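Local coordinates for protein regulator of nonsense transcripts 2 (Homo sapiens, PDB 4CEM) that acts in nonsense-mediated mRNA decay as the factor UPF2, of which this fragment is the first of three MIF4G domains, at residues A[7-19]-A[210-224]. Residues are numbered along the deposited sequence; the frame is centred on the assembly and turned at random.
Sequences EKEESIQLHQEAW and KVKSAAEKFNLSFPP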
# COMPACT_ATOMS: atom_id res chain seq x y z
N GLU A 7 -4.64 14.63 -22.78
CA GLU A 7 -3.37 14.34 -22.10
C GLU A 7 -2.96 15.42 -21.08
O GLU A 7 -2.36 15.11 -20.05
CB GLU A 7 -2.25 14.18 -23.13
CG GLU A 7 -1.12 13.28 -22.66
CD GLU A 7 0.16 13.48 -23.45
OE1 GLU A 7 0.09 13.88 -24.63
OE2 GLU A 7 1.24 13.24 -22.87
N LYS A 8 -3.26 16.67 -21.38
CA LYS A 8 -2.95 17.76 -20.45
C LYS A 8 -3.83 17.70 -19.19
O LYS A 8 -3.36 17.95 -18.09
CB LYS A 8 -3.05 19.13 -21.14
CG LYS A 8 -2.85 20.31 -20.20
CD LYS A 8 -2.37 21.56 -20.92
CE LYS A 8 -1.98 22.64 -19.92
NZ LYS A 8 -1.13 23.71 -20.52
N GLU A 9 -5.11 17.37 -19.36
CA GLU A 9 -6.03 17.37 -18.22
C GLU A 9 -5.70 16.25 -17.23
O GLU A 9 -5.81 16.44 -16.02
CB GLU A 9 -7.48 17.27 -18.70
CG GLU A 9 -7.97 18.55 -19.37
CD GLU A 9 -9.42 18.49 -19.83
OE1 GLU A 9 -9.87 17.40 -20.25
OE2 GLU A 9 -10.11 19.54 -19.78
N GLU A 10 -5.28 15.11 -17.76
CA GLU A 10 -4.82 14.01 -16.91
C GLU A 10 -3.57 14.41 -16.13
O GLU A 10 -3.47 14.10 -14.94
CB GLU A 10 -4.55 12.76 -17.75
CG GLU A 10 -5.82 12.05 -18.19
CD GLU A 10 -5.61 11.14 -19.40
OE1 GLU A 10 -4.45 10.78 -19.70
OE2 GLU A 10 -6.63 10.79 -20.03
N SER A 11 -2.65 15.10 -16.79
CA SER A 11 -1.42 15.56 -16.14
C SER A 11 -1.70 16.57 -15.03
O SER A 11 -1.11 16.50 -13.96
CB SER A 11 -0.45 16.15 -17.15
OG SER A 11 0.05 15.16 -18.04
N ILE A 12 -2.61 17.49 -15.28
CA ILE A 12 -3.01 18.43 -14.24
C ILE A 12 -3.62 17.68 -13.06
O ILE A 12 -3.35 18.02 -11.92
CB ILE A 12 -3.99 19.49 -14.79
CG1 ILE A 12 -3.21 20.56 -15.55
CG2 ILE A 12 -4.77 20.16 -13.66
CD1 ILE A 12 -4.09 21.46 -16.38
N GLN A 13 -4.42 16.66 -13.33
CA GLN A 13 -5.00 15.85 -12.26
C GLN A 13 -3.92 15.13 -11.45
O GLN A 13 -3.91 15.21 -10.23
CB GLN A 13 -6.01 14.82 -12.79
CG GLN A 13 -7.45 15.32 -12.80
CD GLN A 13 -7.99 15.58 -11.39
OE1 GLN A 13 -7.93 14.70 -10.53
NE2 GLN A 13 -8.50 16.79 -11.17
N LEU A 14 -3.02 14.44 -12.13
CA LEU A 14 -1.91 13.77 -11.46
C LEU A 14 -1.21 14.77 -10.53
O LEU A 14 -1.16 14.58 -9.32
CB LEU A 14 -0.93 13.20 -12.49
CG LEU A 14 0.18 12.26 -12.01
CD1 LEU A 14 -0.39 10.91 -11.59
CD2 LEU A 14 1.24 12.09 -13.10
N HIS A 15 -0.74 15.86 -11.13
CA HIS A 15 -0.12 16.98 -10.42
C HIS A 15 -0.91 17.53 -9.25
O HIS A 15 -0.35 17.87 -8.22
CB HIS A 15 0.18 18.07 -11.46
CG HIS A 15 0.68 19.37 -10.89
ND1 HIS A 15 1.97 19.59 -10.61
CD2 HIS A 15 0.01 20.55 -10.62
CE1 HIS A 15 2.12 20.84 -10.16
NE2 HIS A 15 0.92 21.43 -10.16
N GLN A 16 -2.23 17.60 -9.37
CA GLN A 16 -3.07 18.09 -8.28
C GLN A 16 -3.15 17.10 -7.12
O GLN A 16 -3.12 17.49 -5.95
CB GLN A 16 -4.47 18.35 -8.81
CG GLN A 16 -5.45 18.90 -7.79
CD GLN A 16 -6.77 19.28 -8.43
OE1 GLN A 16 -7.23 18.62 -9.37
NE2 GLN A 16 -7.38 20.35 -7.94
N GLU A 17 -3.25 15.82 -7.45
CA GLU A 17 -3.31 14.76 -6.45
C GLU A 17 -2.00 14.63 -5.71
O GLU A 17 -1.98 14.44 -4.50
CB GLU A 17 -3.68 13.42 -7.10
CG GLU A 17 -5.18 13.22 -7.24
CD GLU A 17 -5.56 12.25 -8.34
OE1 GLU A 17 -4.81 11.28 -8.58
OE2 GLU A 17 -6.63 12.48 -8.96
N ALA A 18 -0.91 14.73 -6.46
CA ALA A 18 0.43 14.72 -5.89
C ALA A 18 0.54 15.75 -4.78
O ALA A 18 0.98 15.44 -3.67
CB ALA A 18 1.44 15.01 -6.98
N TRP A 19 0.09 16.98 -5.05
CA TRP A 19 0.24 18.04 -4.07
C TRP A 19 -0.68 17.89 -2.88
O TRP A 19 -0.27 18.13 -1.75
CB TRP A 19 0.11 19.42 -4.73
CG TRP A 19 1.40 19.82 -5.39
CD1 TRP A 19 1.73 19.74 -6.74
CD2 TRP A 19 2.60 20.32 -4.74
NE1 TRP A 19 3.00 20.16 -6.96
CE2 TRP A 19 3.58 20.52 -5.80
CE3 TRP A 19 2.94 20.62 -3.44
CZ2 TRP A 19 4.85 21.02 -5.53
CZ3 TRP A 19 4.22 21.10 -3.18
CH2 TRP A 19 5.15 21.31 -4.20
N LYS A 210 5.68 8.63 -15.81
CA LYS A 210 4.55 9.53 -16.07
C LYS A 210 4.78 10.92 -15.45
O LYS A 210 4.55 11.94 -16.10
CB LYS A 210 3.23 8.98 -15.50
CG LYS A 210 2.75 7.68 -16.10
CD LYS A 210 1.24 7.50 -15.89
CE LYS A 210 0.74 6.20 -16.50
NZ LYS A 210 -0.72 6.23 -16.80
N VAL A 211 5.21 10.94 -14.20
CA VAL A 211 5.44 12.20 -13.49
C VAL A 211 6.56 12.98 -14.17
O VAL A 211 6.43 14.18 -14.41
CB VAL A 211 5.80 11.99 -12.01
CG1 VAL A 211 6.17 13.31 -11.35
CG2 VAL A 211 4.66 11.30 -11.26
N LYS A 212 7.65 12.28 -14.48
CA LYS A 212 8.77 12.92 -15.16
C LYS A 212 8.31 13.50 -16.48
O LYS A 212 8.55 14.68 -16.77
CB LYS A 212 9.91 11.94 -15.39
CG LYS A 212 10.68 11.59 -14.13
CD LYS A 212 11.98 10.89 -14.50
CE LYS A 212 12.75 10.42 -13.28
NZ LYS A 212 14.07 9.87 -13.70
N SER A 213 7.63 12.67 -17.25
CA SER A 213 7.10 13.09 -18.54
C SER A 213 6.13 14.26 -18.43
O SER A 213 6.19 15.20 -19.22
CB SER A 213 6.43 11.90 -19.22
OG SER A 213 7.39 10.91 -19.53
N ALA A 214 5.24 14.22 -17.46
CA ALA A 214 4.26 15.29 -17.30
C ALA A 214 4.98 16.58 -16.94
O ALA A 214 4.62 17.65 -17.42
CB ALA A 214 3.23 14.93 -16.24
N ALA A 215 6.01 16.47 -16.11
CA ALA A 215 6.71 17.65 -15.60
C ALA A 215 7.41 18.39 -16.74
O ALA A 215 7.27 19.60 -16.86
CB ALA A 215 7.72 17.26 -14.53
N GLU A 216 8.14 17.65 -17.56
CA GLU A 216 8.88 18.24 -18.66
C GLU A 216 7.94 18.79 -19.73
O GLU A 216 8.10 19.92 -20.17
CB GLU A 216 9.86 17.22 -19.26
CG GLU A 216 10.69 17.70 -20.45
CD GLU A 216 11.65 18.84 -20.13
OE1 GLU A 216 12.05 18.99 -18.96
OE2 GLU A 216 12.01 19.59 -21.07
N LYS A 217 6.95 17.99 -20.12
CA LYS A 217 6.06 18.33 -21.23
C LYS A 217 5.17 19.53 -20.93
O LYS A 217 4.91 20.34 -21.83
CB LYS A 217 5.18 17.13 -21.57
CG LYS A 217 4.53 17.17 -22.94
CD LYS A 217 3.76 15.87 -23.18
CE LYS A 217 3.50 15.60 -24.66
NZ LYS A 217 2.10 15.93 -25.05
N PHE A 218 4.72 19.66 -19.69
CA PHE A 218 3.72 20.68 -19.33
C PHE A 218 4.23 21.71 -18.32
O PHE A 218 3.48 22.57 -17.86
CB PHE A 218 2.47 20.00 -18.80
CG PHE A 218 1.84 19.06 -19.79
CD1 PHE A 218 1.13 19.56 -20.89
CD2 PHE A 218 1.96 17.68 -19.64
CE1 PHE A 218 0.53 18.69 -21.81
CE2 PHE A 218 1.37 16.82 -20.56
CZ PHE A 218 0.66 17.33 -21.65
N ASN A 219 5.52 21.63 -18.00
CA ASN A 219 6.18 22.56 -17.09
C ASN A 219 5.45 22.69 -15.76
O ASN A 219 5.23 23.78 -15.23
CB ASN A 219 6.37 23.91 -17.78
CG ASN A 219 7.27 23.81 -19.00
OD1 ASN A 219 8.48 23.61 -18.87
ND2 ASN A 219 6.68 23.92 -20.18
N LEU A 220 5.06 21.53 -15.24
CA LEU A 220 4.47 21.41 -13.94
C LEU A 220 5.55 20.96 -12.96
O LEU A 220 6.30 20.02 -13.23
CB LEU A 220 3.37 20.36 -13.98
CG LEU A 220 2.24 20.64 -14.97
CD1 LEU A 220 1.37 19.39 -15.13
CD2 LEU A 220 1.41 21.85 -14.53
N SER A 221 5.61 21.63 -11.82
CA SER A 221 6.56 21.32 -10.76
C SER A 221 5.94 20.41 -9.70
O SER A 221 5.07 20.83 -8.95
CB SER A 221 7.03 22.61 -10.11
OG SER A 221 7.38 22.38 -8.77
N PHE A 222 6.41 19.17 -9.63
CA PHE A 222 5.85 18.17 -8.69
C PHE A 222 6.48 18.25 -7.30
O PHE A 222 7.59 18.74 -7.16
CB PHE A 222 6.04 16.77 -9.28
CG PHE A 222 5.01 16.41 -10.30
CD1 PHE A 222 5.14 16.86 -11.60
CD2 PHE A 222 3.90 15.65 -9.95
CE1 PHE A 222 4.18 16.53 -12.55
CE2 PHE A 222 2.94 15.32 -10.89
CZ PHE A 222 3.08 15.77 -12.20
N PRO A 223 5.77 17.73 -6.27
CA PRO A 223 6.21 17.93 -4.89
C PRO A 223 7.58 17.33 -4.62
O PRO A 223 7.92 16.30 -5.18
CB PRO A 223 5.15 17.19 -4.05
CG PRO A 223 4.07 16.80 -4.99
CD PRO A 223 4.71 16.72 -6.34
N PRO A 224 8.36 17.96 -3.75
CA PRO A 224 9.67 17.40 -3.45
C PRO A 224 9.57 16.23 -2.46
O PRO A 224 8.62 16.18 -1.66
CB PRO A 224 10.40 18.58 -2.81
CG PRO A 224 9.31 19.35 -2.13
CD PRO A 224 8.02 19.08 -2.86
O HOH W 1 1.72 23.59 -19.95
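Trp-19 donates its indole N-H (NE1) to the carbonyl O of Ser-221 at 2.9 Å; the acceptor lies in the ring plane, the donor lies in the carbonyl plane, and the N-H...O angle is 147°. Over one face of the same indole, Pro-223 CG sits 3.8 Å from the centroid of the five-membered ring, a CH-pi contact. Without the indole, as with an alanine here, the Ser-221 carbonyl would probably lose its donor and Pro-223 the ring it packs on. His-15, its CG anti to the backbone N, turns a ring edge to the face of Phe-222, a T-shaped pair with planes at 88°, while Val-211 CG1 covers the opposite face of Phe-222. Near the helix start, Lys-217 NZ bonds Glu-7 OE1 at 2.9 Å from above the carboxylate plane, closing a salt bridge between two solvent-exposed side chains. The buried Ser-11 OG turns back to its own helix and donates to Glu-7 O, which also accepts from Ser-11 N on the opposite face of its plane; the hydroxyl meanwhile touches Phe-218 CE2. A water accepts from Lys-8 NZ and donates to Phe-218 O, satisfying that helix-end carbonyl. Residues 7-19 of the N-terminal helix thus cross helix 210-218 at -114°, a helix packed across both another helix and the extended segment that follows it, at the surface of an all-helical MIF4G domain.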